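Local coordinates for uncharacterized protein BT_3980 with actin-like ATPase fold (Bacteroides thetaiotaomicron VPI-5482, PDB 3HRG) that is of unknown function but adopts the actin-like ATPase fold and belongs to the DUF3822 family, at residues Leu48-Leu52 and Asp124-Tyr128; Ala91-Phe95 and Ile119-Ile123. All coordinates share one frame; numbering follows the deposited sequence.

In the fold
The two contacts lie about 18 Å apart, centre to centre, and are joined by the chain itself: strand 117-124, used in contact 2, runs straight into helix 125-134, used in contact 1, and Tyr-128 packs on Ile-123 at the junction. Along the sequence, both partners of contact 2 fall between the two partners of contact 1, the second directly adjoining Asp-124. Contact 2 packs helix 91-96 onto the middle strand of a three-stranded antiparallel sheet. Contact 1, by contrast, sets helix 125-134, which follows that strand, against helix 48-58 beside the first of the two similar five-stranded sheets of the actin-like fold.

Contact 1 of 2, residues Leu48-Leu52 and Asp124-Tyr128; sequences LTANL and DKSTY
Thr-49 and Thr-127 meet hydroxyl to hydroxyl, OG1 to OG1 at 2.8 Å, a hydrogen bond in which either may donate. The two side chains run antiparallel alongside one another, each with its OG1 anti to the carbonyl carbon (chi1 -51° in Thr-49, -73° in Thr-127). Thr-49 CG2 then rests against Ser-126, near both its CB and its carbonyl O, while Thr-127 CG2 has an apolar neighbour, lying 3.8 Å from Leu-52 CD2 in one of that leucine's two conformers. Threonine suits both places because it offers a hydroxyl and a methyl from one branched carbon. Leu-48, also modelled in two conformers, lies athwart Thr-127 in one of them, with CD2 3.4 Å from its OG1. Asp-124 is the N-cap of helix 125-134: its OD2 accepts from Thr-127 N at 3.0 Å, the N-H arriving from above the carboxylate plane, 38° out of it. A water bridges the helix starts, accepting from Thr-49 N at 2.9 Å and donating to Asp-124 OD2. The other oxygen, OD1, is bonded to Asn-104 ND2, which helps fix the carboxylate's rotation. This is a classic aspartate N-cap, on a helix whose first turn meets that of helix 48-58 beside the mixed five-stranded sheet of the actin-like fold.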
# COMPACT_ATOMS: atom_id res chain seq x y z
N LEU A 48 -5.55 14.83 7.70
CA LEU A 48 -4.71 14.43 6.57
C LEU A 48 -4.43 15.61 5.68
O LEU A 48 -3.28 15.88 5.36
CB LEU A 48 -5.44 13.37 5.73
CG LEU A 48 -4.78 12.88 4.43
CD1 LEU A 48 -3.40 12.34 4.71
CD2 LEU A 48 -5.64 11.82 3.72
N THR A 49 -5.49 16.32 5.32
CA THR A 49 -5.44 17.48 4.42
C THR A 49 -4.65 18.64 5.01
O THR A 49 -3.86 19.29 4.29
CB THR A 49 -6.86 17.93 4.05
OG1 THR A 49 -7.59 16.78 3.59
CG2 THR A 49 -6.85 18.99 2.97
N ALA A 50 -4.84 18.90 6.32
CA ALA A 50 -4.10 19.98 7.00
C ALA A 50 -2.61 19.65 7.04
O ALA A 50 -1.78 20.55 6.84
CB ALA A 50 -4.67 20.27 8.43
N ASN A 51 -2.27 18.39 7.27
CA ASN A 51 -0.86 17.97 7.23
C ASN A 51 -0.29 18.14 5.84
O ASN A 51 0.85 18.59 5.69
CB ASN A 51 -0.68 16.54 7.73
CG ASN A 51 -0.60 16.44 9.25
OD1 ASN A 51 0.42 16.80 9.83
ND2 ASN A 51 -1.61 15.86 9.88
N LEU A 52 -1.08 17.77 4.83
CA LEU A 52 -0.67 17.89 3.43
C LEU A 52 -0.42 19.36 3.05
O LEU A 52 0.60 19.68 2.44
CB LEU A 52 -1.72 17.23 2.52
CG LEU A 52 -1.45 17.00 1.04
CD1 LEU A 52 -0.27 16.11 0.87
CD2 LEU A 52 -2.68 16.37 0.39
N ASP A 124 -9.93 10.71 0.92
CA ASP A 124 -10.60 11.86 1.48
C ASP A 124 -10.79 12.91 0.37
O ASP A 124 -9.84 13.22 -0.36
CB ASP A 124 -9.77 12.41 2.63
CG ASP A 124 -10.33 13.67 3.17
OD1 ASP A 124 -11.46 13.68 3.77
OD2 ASP A 124 -9.65 14.67 2.98
N LYS A 125 -11.99 13.47 0.24
CA LYS A 125 -12.28 14.42 -0.84
C LYS A 125 -11.50 15.73 -0.75
O LYS A 125 -11.10 16.26 -1.77
CB LYS A 125 -13.78 14.71 -0.91
CG LYS A 125 -14.19 15.66 -2.00
CD LYS A 125 -15.73 15.62 -2.19
CE LYS A 125 -16.18 16.64 -3.24
NZ LYS A 125 -17.67 16.61 -3.49
N SER A 126 -11.34 16.27 0.45
CA SER A 126 -10.55 17.48 0.65
C SER A 126 -9.10 17.25 0.19
O SER A 126 -8.48 18.11 -0.44
CB SER A 126 -10.52 17.88 2.12
OG SER A 126 -11.82 18.17 2.58
N THR A 127 -8.58 16.07 0.51
CA THR A 127 -7.22 15.66 0.10
C THR A 127 -7.13 15.55 -1.43
O THR A 127 -6.19 16.10 -2.02
CB THR A 127 -6.79 14.36 0.81
OG1 THR A 127 -6.51 14.66 2.17
CG2 THR A 127 -5.53 13.80 0.18
N TYR A 128 -8.10 14.87 -2.04
CA TYR A 128 -8.15 14.76 -3.50
C TYR A 128 -8.23 16.14 -4.20
O TYR A 128 -7.50 16.39 -5.15
CB TYR A 128 -9.34 13.88 -3.96
CG TYR A 128 -9.51 13.97 -5.46
CD1 TYR A 128 -8.66 13.26 -6.30
CD2 TYR A 128 -10.43 14.83 -6.04
CE1 TYR A 128 -8.75 13.36 -7.69
CE2 TYR A 128 -10.51 14.96 -7.42
CZ TYR A 128 -9.66 14.20 -8.23
OH TYR A 128 -9.73 14.29 -9.60
O HOH W 1 -8.29 15.51 5.70

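Contact 2 of 2, residues Ala91-Phe95 and Ile119-Ile123; sequences AELLF and IIFGI
Ile-120 is the main bump, rising from the strand into a hollow formed by Ala-91, Leu-94 and Phe-95 on the helix. Its CG1 stands anti to the carbonyl carbon (chi1 -52°), carrying CD1 out to 3.8 Å from Leu-94 CD1 in one of the two conformers of that leucine. Ala-91 is small enough to let that tip in, its CB 4.3 Å from Ile-120 CD1. The other branch, CG2, lies 4.0 Å from Phe-95 CB. Segment 91-95 crosses strand segment 119-123 at 79°, their axes 8.8 Å apart at closest, and so lies across the middle strand of the antiparallel sheet 78-82, 117-124, 105-112, with Val-107 and Phe-86 also touching Ile-120. Phe-95 is the second bump. Its ring slants across the backbone of residues 120-122, with Ile-120 O at its edge, 3.9 Å from CD1, and CZ 3.7 Å from Gly-122 N. Glycine suits this spot, since a CB there would come tight against CZ. Without the ring, an alanine here is likely to leave a gap beside the backbone of Phe-121 and Gly-122. Phe-121 itself points away from the helix, its side chain packing against Phe-78, Met-108 and Ser-142.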
# COMPACT_ATOMS: atom_id res chain seq x y z
N ALA A 91 -18.86 -0.07 -8.90
CA ALA A 91 -17.73 0.24 -7.98
C ALA A 91 -18.10 0.86 -6.64
O ALA A 91 -17.69 0.32 -5.60
CB ALA A 91 -16.62 1.08 -8.69
N GLU A 92 -18.86 1.95 -6.62
CA GLU A 92 -19.26 2.61 -5.36
C GLU A 92 -20.19 1.70 -4.51
O GLU A 92 -20.06 1.64 -3.28
CB GLU A 92 -19.97 3.95 -5.62
CG GLU A 92 -20.00 4.84 -4.38
CD GLU A 92 -21.15 5.83 -4.34
OE1 GLU A 92 -21.98 5.88 -5.28
OE2 GLU A 92 -21.24 6.57 -3.33
N LEU A 93 -21.14 1.04 -5.18
CA LEU A 93 -22.07 0.12 -4.49
C LEU A 93 -21.28 -1.00 -3.79
O LEU A 93 -21.55 -1.31 -2.63
CB LEU A 93 -23.08 -0.51 -5.44
CG LEU A 93 -24.17 0.40 -6.05
CD1 LEU A 93 -25.05 -0.39 -7.01
CD2 LEU A 93 -25.04 1.01 -4.97
N LEU A 94 -20.34 -1.60 -4.51
CA LEU A 94 -19.47 -2.65 -3.98
C LEU A 94 -18.68 -2.16 -2.78
O LEU A 94 -18.58 -2.83 -1.74
CB LEU A 94 -18.49 -3.10 -5.07
CG LEU A 94 -19.01 -3.97 -6.23
CD1 LEU A 94 -18.04 -3.98 -7.42
CD2 LEU A 94 -19.27 -5.36 -5.72
N PHE A 95 -18.08 -0.98 -2.94
CA PHE A 95 -17.28 -0.41 -1.88
C PHE A 95 -18.07 -0.17 -0.60
O PHE A 95 -17.63 -0.57 0.50
CB PHE A 95 -16.64 0.89 -2.39
CG PHE A 95 -15.67 1.51 -1.42
CD1 PHE A 95 -14.37 1.04 -1.33
CD2 PHE A 95 -16.05 2.55 -0.59
CE1 PHE A 95 -13.45 1.63 -0.46
CE2 PHE A 95 -15.16 3.13 0.29
CZ PHE A 95 -13.84 2.66 0.35
N ILE A 119 -8.78 -3.05 -7.58
CA ILE A 119 -8.77 -2.55 -6.23
C ILE A 119 -9.59 -1.25 -6.25
O ILE A 119 -9.24 -0.32 -6.99
CB ILE A 119 -7.35 -2.22 -5.73
CG1 ILE A 119 -6.47 -3.49 -5.71
CG2 ILE A 119 -7.40 -1.54 -4.31
CD1 ILE A 119 -6.91 -4.52 -4.68
N ILE A 120 -10.70 -1.25 -5.49
CA ILE A 120 -11.60 -0.11 -5.33
C ILE A 120 -11.18 0.50 -4.00
O ILE A 120 -11.03 -0.22 -3.02
CB ILE A 120 -13.07 -0.52 -5.31
CG1 ILE A 120 -13.44 -1.38 -6.53
CG2 ILE A 120 -13.93 0.72 -5.26
CD1 ILE A 120 -14.86 -2.09 -6.42
N PHE A 121 -10.94 1.82 -3.97
CA PHE A 121 -10.38 2.46 -2.77
C PHE A 121 -10.93 3.88 -2.54
O PHE A 121 -11.30 4.59 -3.45
CB PHE A 121 -8.83 2.47 -2.84
CG PHE A 121 -8.24 3.36 -3.91
CD1 PHE A 121 -8.11 2.91 -5.23
CD2 PHE A 121 -7.80 4.65 -3.61
CE1 PHE A 121 -7.56 3.72 -6.22
CE2 PHE A 121 -7.25 5.46 -4.61
CZ PHE A 121 -7.12 4.98 -5.91
N GLY A 122 -10.97 4.26 -1.28
CA GLY A 122 -11.47 5.57 -0.91
C GLY A 122 -10.34 6.55 -0.69
O GLY A 122 -9.23 6.16 -0.31
N ILE A 123 -10.62 7.81 -0.94
CA ILE A 123 -9.67 8.87 -0.66
C ILE A 123 -10.46 10.05 -0.10
O ILE A 123 -11.59 10.35 -0.56
CB ILE A 123 -8.85 9.27 -1.92
CG1 ILE A 123 -7.76 10.31 -1.57
CG2 ILE A 123 -9.78 9.83 -3.02
CD1 ILE A 123 -6.91 10.69 -2.79